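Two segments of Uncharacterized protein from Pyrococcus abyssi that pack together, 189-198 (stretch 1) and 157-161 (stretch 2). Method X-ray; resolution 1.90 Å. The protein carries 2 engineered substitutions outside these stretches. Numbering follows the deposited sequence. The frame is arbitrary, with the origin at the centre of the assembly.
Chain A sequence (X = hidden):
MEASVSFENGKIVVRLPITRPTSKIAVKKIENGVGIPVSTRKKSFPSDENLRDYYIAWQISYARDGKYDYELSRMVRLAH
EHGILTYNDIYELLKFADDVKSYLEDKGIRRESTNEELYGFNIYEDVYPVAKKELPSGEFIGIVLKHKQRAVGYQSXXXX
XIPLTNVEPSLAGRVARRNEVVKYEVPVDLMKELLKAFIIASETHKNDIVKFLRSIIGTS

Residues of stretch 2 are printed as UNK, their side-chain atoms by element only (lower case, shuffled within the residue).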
# COMPACT_ATOMS: atom_id res chain seq x y z
N ASP A 189 -24.24 16.91 23.37
CA ASP A 189 -25.16 16.83 22.24
C ASP A 189 -24.46 16.27 20.98
O ASP A 189 -25.12 15.70 20.11
CB ASP A 189 -25.82 18.18 21.94
CG ASP A 189 -24.82 19.27 21.64
OD1 ASP A 189 -23.61 19.03 21.81
OD2 ASP A 189 -25.24 20.38 21.27
N LEU A 190 -23.16 16.45 20.89
CA LEU A 190 -22.42 15.93 19.75
C LEU A 190 -22.40 14.38 19.83
O LEU A 190 -22.43 13.71 18.85
CB LEU A 190 -20.99 16.41 19.72
CG LEU A 190 -20.15 15.84 18.59
CD1 LEU A 190 -20.75 16.18 17.24
CD2 LEU A 190 -18.65 16.32 18.68
N MET A 191 -22.20 13.86 21.02
CA MET A 191 -22.17 12.41 21.20
C MET A 191 -23.55 11.87 20.89
O MET A 191 -23.66 10.81 20.24
CB MET A 191 -21.77 12.03 22.64
CG MET A 191 -20.23 12.23 22.92
SD MET A 191 -19.77 11.77 24.63
CE MET A 191 -20.04 13.38 25.48
N LYS A 192 -24.58 12.56 21.36
CA LYS A 192 -25.93 12.13 21.02
C LYS A 192 -26.18 12.11 19.51
O LYS A 192 -26.71 11.14 18.97
CB LYS A 192 -26.95 13.02 21.67
CG LYS A 192 -26.92 12.94 23.21
CD LYS A 192 -27.99 13.94 23.74
CE LYS A 192 -28.07 14.01 25.27
NZ LYS A 192 -28.91 15.21 25.74
N GLU A 193 -25.82 13.19 18.85
CA GLU A 193 -26.10 13.27 17.41
C GLU A 193 -25.25 12.35 16.57
O GLU A 193 -25.71 11.97 15.50
CB GLU A 193 -25.95 14.73 16.91
CG GLU A 193 -27.00 15.70 17.52
CD GLU A 193 -28.44 15.33 17.19
OE1 GLU A 193 -28.70 14.65 16.18
OE2 GLU A 193 -29.36 15.73 17.93
N LEU A 194 -24.02 12.04 17.01
CA LEU A 194 -23.19 11.10 16.29
C LEU A 194 -23.80 9.67 16.42
O LEU A 194 -23.80 8.90 15.45
CB LEU A 194 -21.74 11.11 16.81
CG LEU A 194 -20.90 12.31 16.26
CD1 LEU A 194 -19.56 12.37 17.06
CD2 LEU A 194 -20.68 12.08 14.73
N LEU A 195 -24.40 9.36 17.59
CA LEU A 195 -25.07 8.06 17.78
C LEU A 195 -26.28 8.04 16.90
O LEU A 195 -26.50 7.06 16.22
CB LEU A 195 -25.48 7.85 19.26
CG LEU A 195 -24.25 7.61 20.15
CD1 LEU A 195 -24.69 7.83 21.65
CD2 LEU A 195 -23.62 6.19 19.98
N LYS A 196 -27.02 9.14 16.86
CA LYS A 196 -28.20 9.20 15.98
C LYS A 196 -27.82 9.10 14.52
O LYS A 196 -28.56 8.48 13.72
CB LYS A 196 -28.98 10.47 16.21
CG LYS A 196 -29.71 10.44 17.59
CD LYS A 196 -30.30 11.82 17.94
CE LYS A 196 -31.46 12.13 17.05
NZ LYS A 196 -32.33 13.15 17.71
N ALA A 197 -26.69 9.71 14.16
CA ALA A 197 -26.18 9.58 12.78
C ALA A 197 -25.96 8.10 12.39
O ALA A 197 -26.38 7.64 11.32
CB ALA A 197 -24.88 10.40 12.60
N PHE A 198 -25.29 7.33 13.25
CA PHE A 198 -25.04 5.96 12.93
C PHE A 198 -26.35 5.16 12.86
O PHE A 198 -26.50 4.24 12.03
CB PHE A 198 -24.06 5.35 13.96
CG PHE A 198 -22.62 5.62 13.65
CD1 PHE A 198 -22.04 5.04 12.51
CD2 PHE A 198 -21.84 6.47 14.45
CE1 PHE A 198 -20.67 5.27 12.19
CE2 PHE A 198 -20.49 6.72 14.13
CZ PHE A 198 -19.90 6.12 13.01
N UNK A 157 -20.71 6.40 5.63
CA UNK A 157 -19.64 6.85 6.52
C UNK A 157 -20.11 8.07 7.29
O UNK A 157 -20.76 8.92 6.71
c UNK A 157 -17.72 5.93 5.01
c UNK A 157 -15.84 7.51 3.77
c UNK A 157 -18.36 7.20 5.74
s UNK A 157 -15.94 6.07 4.83
N UNK A 158 -19.79 8.15 8.57
CA UNK A 158 -20.20 9.28 9.37
C UNK A 158 -18.98 10.16 9.66
O UNK A 158 -17.89 9.63 9.96
c UNK A 158 -22.16 8.05 10.40
c UNK A 158 -21.17 10.09 11.62
c UNK A 158 -20.87 8.83 10.70
N UNK A 159 -19.15 11.48 9.58
CA UNK A 159 -18.08 12.44 9.74
C UNK A 159 -18.54 13.43 10.77
O UNK A 159 -19.74 13.77 10.80
c UNK A 159 -17.66 11.56 6.60
c UNK A 159 -17.02 12.50 7.40
c UNK A 159 -15.62 11.13 5.44
c UNK A 159 -16.96 10.86 5.63
c UNK A 159 -14.96 12.06 6.22
c UNK A 159 -17.79 13.25 8.45
c UNK A 159 -15.66 12.74 7.18
o UNK A 159 -14.94 10.44 4.50
N UNK A 160 -17.63 13.91 11.59
CA UNK A 160 -17.93 15.15 12.34
C UNK A 160 -16.91 16.20 11.87
O UNK A 160 -15.73 15.88 11.68
c UNK A 160 -17.87 14.95 13.88
c UNK A 160 -16.54 14.37 14.26
c UNK A 160 -18.11 16.27 14.61
N UNK A 161 -17.37 17.41 11.61
CA UNK A 161 -16.50 18.50 11.16
C UNK A 161 -16.47 19.50 12.32
O UNK A 161 -17.50 20.09 12.64
s UNK A 161 -16.92 18.03 8.47
c UNK A 161 -17.04 19.18 9.91

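Stretch 1 is a continuous helix and stretch 2 a strand running nearly antiparallel to it, at 160° between their N-to-C directions, with the axes 9.1 Å apart at closest approach. The strand's residues can be read in order from their atoms.

Position 157 carries three carbons and one sulfur in an unbranched chain, with the sulfur between the second and the last carbon. Its CA-to-CB bond points away from the helix, and the side chain makes no contact with it. A thioether in an unbranched chain is methionine: Met-157, poorly ordered here.

Position 158 has three carbons, one bearing the other two, and its CA-to-CB bond points toward the helix. The branch touches Leu-194, Ala-197 and Phe-198, and one methyl lies over a face of the Phe-198 ring. Branching at CB into two carbons with nothing beyond is valine. In Val-158, chi1 is t; CG1 sits 3.7 Å from Leu-194 CD2 and 3.8 Å from Ala-197 CB, and CG2 sits 3.6 Å from Phe-198 CE1. CG2 also lies 3.8 Å from the centroid of the Phe-198 ring, 18° off its normal, a CH-pi contact.

Position 159 shows one carbon leading to a six-carbon ring that bears an oxygen. Its CA-to-CB bond points away, as strand alternation predicts, and its side chain makes no contact with the helix. A phenol ring on one methylene is tyrosine, Tyr-159.

Position 160 again has three carbons branched at the first, its CA-to-CB bond pointing toward the helix and its branch touching Leu-190 and Leu-194. This is a second valine. Val-160, with chi1 in p, places CG2 3.7 Å from Leu-190 CD1 and its CB 4.1 Å from Leu-194 CD2.

Position 161 has one carbon and one sulfur, out of reach of the helix. A sulfur directly on CB is cysteine, Cys-161.

The rule is two alternate strand positions set against one stripe of the helix, Leu-190, Leu-194, Ala-197 and Phe-198, spaced by four, three and one. No hydrogen bond crosses the interface; apolar packing does the work over 283 Å². Val-158 gives up the most surface, 97 Å², using both methyls. Leu-194 bridges the two valines through CD2: its CA-to-CB bond points sideways, but the end of the chain comes nearer. The CA-to-CB bond of Ala-197 points toward the strand, and the residue makes its closest contact through CB. On the helix, the charged Lys-192, Glu-193 and Lys-196 remain out of reach of the strand, leaving this stripe to hydrocarbon.

Stretch 2, residues 157-161: MVYVC
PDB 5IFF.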